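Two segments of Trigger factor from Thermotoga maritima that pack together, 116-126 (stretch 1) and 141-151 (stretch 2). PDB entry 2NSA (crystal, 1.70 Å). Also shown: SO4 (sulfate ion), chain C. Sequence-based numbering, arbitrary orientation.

Stretch 1 116-126: KEAEELAPFWG
Stretch 2 (141-151) DLREELRWAIL

Two helices that cross nearly at right angles can share only a small patch of surface, and these segments of trigger factor illustrate how such a patch is filled. Residues 116-125 are helical, as are 141-151; their N-to-C directions differ by 101°, and the axes approach to 11.0 Å. The register is set where Glu-117 CA lies 7.7 Å from Leu-146 CA. No hydrogen bond joins the stretches, so the 253 Å² buried, both sides summed, rests mainly on side-chain packing.

Along stretch 1, Lys-116 (m, t, t, t) leads its amino end away. Glu-117 (t, p, chi3 70°) points toward stretch 2 and contributes its aliphatic portion: CG sits 3.3 Å from CD1 of Leu-146 (t, p), a tight contact, while OE1 lies 3.6 Å from CG1 of Ile-150 (m, t). Ala-118 lies sideways, its backbone N 4.1 Å and its small CB 4.4 Å from Leu-146 CD2. The backbone bonds Glu-120 N to Lys-116 O (3.1 Å) and Leu-121 N to Glu-117 O (2.9 Å). One turn on from Glu-117, Leu-121 (m, t) brings CD1 to 3.8 Å from Leu-146 CD1, so a single leucine meets three residues of stretch 1.

Ala-122 N bonds to Ala-118 O (3.0 Å) before a kink at Pro-123, whose ring nitrogen has no hydrogen to donate. Regular bonding resumes with Trp-125 N to Leu-121 O at 3.0 Å. Trp-125 (m, chi2 -10°) then extends its indole so that CH2 lies 4.0 Å from CD1 of Leu-142 (t, p), an oblique apolar contact. Gly-126 leaves the helix with phi 80°, a value glycine readily adopts.

Stretch 2 is regularly i to i+4 bonded, including Leu-146 N to Leu-142 O and Ile-150 N to Leu-146 O, each 2.9 Å. This repeat brings Leu-142, Leu-146 and Ile-150 successively to the contact.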

ATOM      1  N   LYS A 116     -12.631 -14.391   6.574  1.00 24.52           N
ATOM      2  CA  LYS A 116     -13.382 -13.248   7.091  1.00 25.64           C
ATOM      3  C   LYS A 116     -13.347 -12.075   6.120  1.00 23.87           C
ATOM      4  O   LYS A 116     -14.362 -11.417   5.883  1.00 24.55           O
ATOM      5  CB  LYS A 116     -12.815 -12.781   8.435  1.00 28.60           C
ATOM      6  CG  LYS A 116     -13.177 -13.645   9.632  1.00 36.25           C
ATOM      7  CD  LYS A 116     -12.726 -12.962  10.923  1.00 39.45           C
ATOM      8  CE  LYS A 116     -13.165 -13.722  12.165  1.00 40.39           C
ATOM      9  NZ  LYS A 116     -12.759 -13.010  13.412  1.00 42.29           N
ATOM     10  N   GLU A 117     -12.174 -11.810   5.560  1.00 22.32           N
ATOM     11  CA  GLU A 117     -12.039 -10.705   4.628  1.00 21.75           C
ATOM     12  C   GLU A 117     -12.849 -10.963   3.363  1.00 20.50           C
ATOM     13  O   GLU A 117     -13.477 -10.058   2.820  1.00 19.00           O
ATOM     14  CB  GLU A 117     -10.571 -10.491   4.261  1.00 23.51           C
ATOM     15  CG  GLU A 117     -10.294  -9.097   3.757  1.00 29.82           C
ATOM     16  CD  GLU A 117     -10.464  -8.068   4.852  1.00 32.09           C
ATOM     17  OE1 GLU A 117      -9.622  -8.043   5.772  1.00 37.04           O
ATOM     18  OE2 GLU A 117     -11.441  -7.298   4.801  1.00 33.31           O
ATOM     19  N   ALA A 118     -12.831 -12.203   2.884  1.00 19.72           N
ATOM     20  CA  ALA A 118     -13.584 -12.531   1.687  1.00 19.27           C
ATOM     21  C   ALA A 118     -15.069 -12.298   1.948  1.00 18.90           C
ATOM     22  O   ALA A 118     -15.787 -11.823   1.076  1.00 17.63           O
ATOM     23  CB  ALA A 118     -13.337 -13.986   1.282  1.00 18.44           C
ATOM     24  N   GLU A 119     -15.527 -12.629   3.152  1.00 21.01           N
ATOM     25  CA  GLU A 119     -16.933 -12.435   3.500  1.00 24.27           C
ATOM     26  C   GLU A 119     -17.299 -10.955   3.447  1.00 22.51           C
ATOM     27  O   GLU A 119     -18.367 -10.586   2.954  1.00 23.27           O
ATOM     28  CB  GLU A 119     -17.223 -12.989   4.897  1.00 25.87           C
ATOM     29  CG  GLU A 119     -16.888 -14.464   5.058  1.00 33.31           C
ATOM     30  CD  GLU A 119     -17.317 -15.026   6.402  1.00 35.81           C
ATOM     31  OE1 GLU A 119     -17.113 -14.348   7.430  1.00 38.10           O
ATOM     32  OE2 GLU A 119     -17.850 -16.156   6.431  1.00 39.43           O
ATOM     33  N   GLU A 120     -16.404 -10.105   3.942  1.00 22.15           N
ATOM     34  CA  GLU A 120     -16.657  -8.669   3.948  1.00 22.25           C
ATOM     35  C   GLU A 120     -16.606  -8.061   2.554  1.00 20.58           C
ATOM     36  O   GLU A 120     -17.311  -7.095   2.270  1.00 20.85           O
ATOM     37  CB  GLU A 120     -15.649  -7.966   4.853  1.00 24.67           C
ATOM     38  CG  GLU A 120     -15.632  -8.520   6.260  1.00 32.59           C
ATOM     39  CD  GLU A 120     -14.690  -7.766   7.169  1.00 38.36           C
ATOM     40  OE1 GLU A 120     -13.484  -7.696   6.847  1.00 43.29           O
ATOM     41  OE2 GLU A 120     -15.155  -7.246   8.206  1.00 41.96           O
ATOM     42  N   LEU A 121     -15.771  -8.617   1.682  1.00 19.29           N
ATOM     43  CA  LEU A 121     -15.667  -8.101   0.321  1.00 18.15           C
ATOM     44  C   LEU A 121     -16.819  -8.545  -0.565  1.00 17.62           C
ATOM     45  O   LEU A 121     -17.158  -7.870  -1.533  1.00 17.41           O
ATOM     46  CB  LEU A 121     -14.361  -8.554  -0.325  1.00 16.92           C
ATOM     47  CG  LEU A 121     -13.089  -7.824   0.111  1.00 20.44           C
ATOM     48  CD1 LEU A 121     -11.870  -8.582  -0.397  1.00 18.95           C
ATOM     49  CD2 LEU A 121     -13.108  -6.405  -0.429  1.00 22.80           C
ATOM     50  N   ALA A 122     -17.417  -9.684  -0.229  1.00 19.53           N
ATOM     51  CA  ALA A 122     -18.504 -10.242  -1.025  1.00 20.38           C
ATOM     52  C   ALA A 122     -19.541  -9.250  -1.550  1.00 21.74           C
ATOM     53  O   ALA A 122     -19.773  -9.178  -2.759  1.00 22.83           O
ATOM     54  CB  ALA A 122     -19.192 -11.350  -0.243  1.00 21.43           C
ATOM     55  N   PRO A 123     -20.178  -8.472  -0.654  1.00 22.47           N
ATOM     56  CA  PRO A 123     -21.188  -7.503  -1.092  1.00 23.01           C
ATOM     57  C   PRO A 123     -20.673  -6.486  -2.101  1.00 22.24           C
ATOM     58  O   PRO A 123     -21.411  -6.044  -2.982  1.00 21.54           O
ATOM     59  CB  PRO A 123     -21.649  -6.868   0.220  1.00 23.80           C
ATOM     60  CG  PRO A 123     -20.451  -6.993   1.100  1.00 25.00           C
ATOM     61  CD  PRO A 123     -19.960  -8.377   0.800  1.00 23.16           C
ATOM     62  N   PHE A 124     -19.406  -6.114  -1.979  1.00 21.89           N
ATOM     63  CA  PHE A 124     -18.832  -5.158  -2.913  1.00 21.67           C
ATOM     64  C   PHE A 124     -18.611  -5.837  -4.256  1.00 21.63           C
ATOM     65  O   PHE A 124     -18.756  -5.218  -5.309  1.00 24.12           O
ATOM     66  CB  PHE A 124     -17.502  -4.624  -2.388  1.00 21.61           C
ATOM     67  CG  PHE A 124     -17.632  -3.796  -1.150  1.00 21.12           C
ATOM     68  CD1 PHE A 124     -17.531  -4.376   0.109  1.00 21.76           C
ATOM     69  CD2 PHE A 124     -17.856  -2.426  -1.244  1.00 21.24           C
ATOM     70  CE1 PHE A 124     -17.650  -3.603   1.260  1.00 23.92           C
ATOM     71  CE2 PHE A 124     -17.979  -1.645  -0.101  1.00 21.18           C
ATOM     72  CZ  PHE A 124     -17.874  -2.233   1.153  1.00 21.98           C
ATOM     73  N   TRP A 125     -18.257  -7.114  -4.211  1.00 22.13           N
ATOM     74  CA  TRP A 125     -18.020  -7.876  -5.424  1.00 21.93           C
ATOM     75  C   TRP A 125     -19.346  -8.250  -6.080  1.00 24.31           C
ATOM     76  O   TRP A 125     -19.384  -8.617  -7.252  1.00 25.32           O
ATOM     77  CB  TRP A 125     -17.214  -9.141  -5.103  1.00 20.97           C
ATOM     78  CG  TRP A 125     -15.772  -8.874  -4.755  1.00 21.46           C
ATOM     79  CD1 TRP A 125     -15.097  -7.690  -4.885  1.00 21.65           C
ATOM     80  CD2 TRP A 125     -14.816  -9.829  -4.284  1.00 22.03           C
ATOM     81  NE1 TRP A 125     -13.779  -7.853  -4.527  1.00 21.57           N
ATOM     82  CE2 TRP A 125     -13.579  -9.157  -4.154  1.00 21.81           C
ATOM     83  CE3 TRP A 125     -14.882 -11.195  -3.959  1.00 22.34           C
ATOM     84  CZ2 TRP A 125     -12.420  -9.802  -3.717  1.00 21.06           C
ATOM     85  CZ3 TRP A 125     -13.727 -11.836  -3.524  1.00 24.40           C
ATOM     86  CH2 TRP A 125     -12.512 -11.138  -3.407  1.00 22.53           C
ATOM     87  N   GLY A 126     -20.430  -8.143  -5.315  1.00 24.16           N
ATOM     88  CA  GLY A 126     -21.743  -8.467  -5.840  1.00 24.43           C
ATOM     89  C   GLY A 126     -22.011  -9.959  -5.849  1.00 26.04           C
ATOM     90  O   GLY A 126     -22.768 -10.456  -6.685  1.00 27.06           O
ATOM     91  N   ASP A 141      -3.768 -16.298  -7.254  1.00 21.94           N
ATOM     92  CA  ASP A 141      -3.457 -14.886  -7.452  1.00 21.37           C
ATOM     93  C   ASP A 141      -4.307 -14.022  -6.522  1.00 21.78           C
ATOM     94  O   ASP A 141      -3.784 -13.170  -5.801  1.00 19.07           O
ATOM     95  CB  ASP A 141      -3.648 -14.492  -8.926  1.00 24.98           C
ATOM     96  CG  ASP A 141      -5.071 -14.696  -9.422  1.00 27.25           C
ATOM     97  OD1 ASP A 141      -5.759 -15.617  -8.946  1.00 27.96           O
ATOM     98  OD2 ASP A 141      -5.489 -13.935 -10.314  1.00 30.86           O
ATOM     99  N   LEU A 142      -5.613 -14.265  -6.518  1.00 19.98           N
ATOM    100  CA  LEU A 142      -6.532 -13.523  -5.663  1.00 19.87           C
ATOM    101  C   LEU A 142      -6.193 -13.734  -4.184  1.00 19.86           C
ATOM    102  O   LEU A 142      -6.214 -12.793  -3.384  1.00 20.24           O
ATOM    103  CB  LEU A 142      -7.969 -13.980  -5.941  1.00 19.63           C
ATOM    104  CG  LEU A 142      -9.056 -13.327  -5.089  1.00 19.35           C
ATOM    105  CD1 LEU A 142      -9.053 -11.829  -5.327  1.00 21.38           C
ATOM    106  CD2 LEU A 142     -10.421 -13.919  -5.453  1.00 21.63           C
ATOM    107  N   ARG A 143      -5.868 -14.972  -3.823  1.00 18.90           N
ATOM    108  CA  ARG A 143      -5.524 -15.290  -2.445  1.00 17.93           C
ATOM    109  C   ARG A 143      -4.273 -14.519  -1.992  1.00 18.40           C
ATOM    110  O   ARG A 143      -4.231 -13.987  -0.880  1.00 17.94           O
ATOM    111  CB  ARG A 143      -5.316 -16.804  -2.288  1.00 19.51           C
ATOM    112  CG  ARG A 143      -5.152 -17.254  -0.851  1.00 20.92           C
ATOM    113  CD  ARG A 143      -5.377 -18.753  -0.694  1.00 23.43           C
ATOM    114  NE  ARG A 143      -4.429 -19.550  -1.466  1.00 25.97           N
ATOM    115  CZ  ARG A 143      -4.722 -20.193  -2.594  1.00 26.42           C
ATOM    116  NH1 ARG A 143      -5.946 -20.142  -3.099  1.00 26.99           N
ATOM    117  NH2 ARG A 143      -3.783 -20.893  -3.219  1.00 28.73           N
ATOM    118  N   GLU A 144      -3.262 -14.442  -2.854  1.00 16.58           N
ATOM    119  CA  GLU A 144      -2.037 -13.718  -2.500  1.00 16.92           C
ATOM    120  C   GLU A 144      -2.323 -12.229  -2.333  1.00 14.92           C
ATOM    121  O   GLU A 144      -1.756 -11.578  -1.454  1.00 15.36           O
ATOM    122  CB  GLU A 144      -0.957 -13.913  -3.570  1.00 17.36           C
ATOM    123  CG  GLU A 144      -0.436 -15.334  -3.649  1.00 20.56           C
ATOM    124  CD  GLU A 144       0.562 -15.546  -4.774  1.00 17.97           C
ATOM    125  OE1 GLU A 144       0.571 -14.736  -5.726  1.00 20.92           O
ATOM    126  OE2 GLU A 144       1.321 -16.536  -4.708  1.00 22.97           O
ATOM    127  N   GLU A 145      -3.203 -11.693  -3.173  1.00 16.73           N
ATOM    128  CA  GLU A 145      -3.553 -10.276  -3.092  1.00 17.93           C
ATOM    129  C   GLU A 145      -4.302  -9.978  -1.795  1.00 18.53           C
ATOM    130  O   GLU A 145      -4.044  -8.969  -1.134  1.00 18.17           O
ATOM    131  CB  GLU A 145      -4.407  -9.866  -4.301  1.00 19.92           C
ATOM    132  CG  GLU A 145      -3.734 -10.161  -5.635  1.00 25.63           C
ATOM    133  CD  GLU A 145      -4.641  -9.927  -6.834  1.00 30.72           C
ATOM    134  OE1 GLU A 145      -5.855 -10.210  -6.738  1.00 30.98           O
ATOM    135  OE2 GLU A 145      -4.129  -9.479  -7.880  1.00 33.88           O
ATOM    136  N   LEU A 146      -5.220 -10.859  -1.418  1.00 16.95           N
ATOM    137  CA  LEU A 146      -5.981 -10.651  -0.191  1.00 17.35           C
ATOM    138  C   LEU A 146      -5.059 -10.752   1.019  1.00 15.65           C
ATOM    139  O   LEU A 146      -5.118  -9.922   1.927  1.00 16.05           O
ATOM    140  CB  LEU A 146      -7.092 -11.694  -0.072  1.00 18.36           C
ATOM    141  CG  LEU A 146      -8.051 -11.482   1.099  1.00 21.88           C
ATOM    142  CD1 LEU A 146      -8.668 -10.097   1.038  1.00 23.64           C
ATOM    143  CD2 LEU A 146      -9.129 -12.558   1.051  1.00 24.66           C
ATOM    144  N   ARG A 147      -4.215 -11.782   1.029  1.00 14.67           N
ATOM    145  CA  ARG A 147      -3.275 -11.995   2.122  1.00 15.27           C
ATOM    146  C   ARG A 147      -2.416 -10.750   2.323  1.00 16.16           C
ATOM    147  O   ARG A 147      -2.250 -10.272   3.444  1.00 14.35           O
ATOM    148  CB  ARG A 147      -2.372 -13.197   1.821  1.00 19.28           C
ATOM    149  CG  ARG A 147      -1.492 -13.623   2.989  1.00 25.18           C
ATOM    150  CD  ARG A 147      -0.545 -14.751   2.584  1.00 30.26           C
ATOM    151  NE  ARG A 147      -1.237 -15.957   2.129  1.00 35.37           N
ATOM    152  CZ  ARG A 147      -1.845 -16.829   2.929  1.00 38.11           C
ATOM    153  NH1 ARG A 147      -1.855 -16.636   4.243  1.00 38.94           N
ATOM    154  NH2 ARG A 147      -2.430 -17.906   2.415  1.00 37.78           N
ATOM    155  N   TRP A 148      -1.879 -10.218   1.230  1.00 14.06           N
ATOM    156  CA  TRP A 148      -1.042  -9.030   1.319  1.00 14.61           C
ATOM    157  C   TRP A 148      -1.829  -7.831   1.824  1.00 15.18           C
ATOM    158  O   TRP A 148      -1.345  -7.071   2.663  1.00 14.81           O
ATOM    159  CB  TRP A 148      -0.429  -8.695  -0.036  1.00 15.31           C
ATOM    160  CG  TRP A 148       0.316  -7.395  -0.020  1.00 16.37           C
ATOM    161  CD1 TRP A 148      -0.078  -6.218  -0.585  1.00 15.77           C
ATOM    162  CD2 TRP A 148       1.584  -7.144   0.593  1.00 15.13           C
ATOM    163  NE1 TRP A 148       0.870  -5.246  -0.370  1.00 17.08           N
ATOM    164  CE2 TRP A 148       1.903  -5.787   0.349  1.00 14.04           C
ATOM    165  CE3 TRP A 148       2.485  -7.934   1.319  1.00 17.48           C
ATOM    166  CZ2 TRP A 148       3.086  -5.199   0.809  1.00 17.35           C
ATOM    167  CZ3 TRP A 148       3.664  -7.350   1.776  1.00 19.11           C
ATOM    168  CH2 TRP A 148       3.952  -5.992   1.516  1.00 16.87           C
ATOM    169  N   ALA A 149      -3.041  -7.647   1.306  1.00 12.16           N
ATOM    170  CA  ALA A 149      -3.868  -6.523   1.743  1.00 13.66           C
ATOM    171  C   ALA A 149      -4.075  -6.563   3.251  1.00 13.78           C
ATOM    172  O   ALA A 149      -3.970  -5.540   3.930  1.00 13.49           O
ATOM    173  CB  ALA A 149      -5.213  -6.549   1.041  1.00 13.80           C
ATOM    174  N   ILE A 150      -4.385  -7.747   3.770  1.00 14.90           N
ATOM    175  CA  ILE A 150      -4.603  -7.902   5.205  1.00 13.89           C
ATOM    176  C   ILE A 150      -3.324  -7.641   5.998  1.00 14.39           C
ATOM    177  O   ILE A 150      -3.342  -6.913   6.995  1.00 14.27           O
ATOM    178  CB  ILE A 150      -5.120  -9.314   5.544  1.00 15.15           C
ATOM    179  CG1 ILE A 150      -6.477  -9.546   4.862  1.00 15.06           C
ATOM    180  CG2 ILE A 150      -5.244  -9.463   7.060  1.00 16.86           C
ATOM    181  CD1 ILE A 150      -6.949 -10.992   4.933  1.00 17.16           C
ATOM    182  N   LEU A 151      -2.217  -8.228   5.547  1.00 14.18           N
ATOM    183  CA  LEU A 151      -0.928  -8.071   6.216  1.00 13.44           C
ATOM    184  C   LEU A 151      -0.503  -6.608   6.283  1.00 14.55           C
ATOM    185  O   LEU A 151      -0.092  -6.116   7.336  1.00 14.44           O
ATOM    186  CB  LEU A 151       0.149  -8.877   5.480  1.00 14.04           C
ATOM    187  CG  LEU A 151       1.524  -8.931   6.136  1.00 14.81           C
ATOM    188  CD1 LEU A 151       1.455  -9.891   7.333  1.00 19.63           C
ATOM    189  CD2 LEU A 151       2.558  -9.437   5.145  1.00 16.15           C
TER
HETATM  190  S   SO4 C 414      -0.748 -20.594  -0.743  1.00 66.43           S
HETATM  191  O1  SO4 C 414      -0.615 -21.717   0.207  1.00 64.95           O
HETATM  192  O2  SO4 C 414      -1.784 -19.660  -0.256  1.00 65.02           O
HETATM  193  O3  SO4 C 414      -1.133 -21.113  -2.069  1.00 65.37           O
HETATM  194  O4  SO4 C 414       0.544 -19.885  -0.852  1.00 65.20           O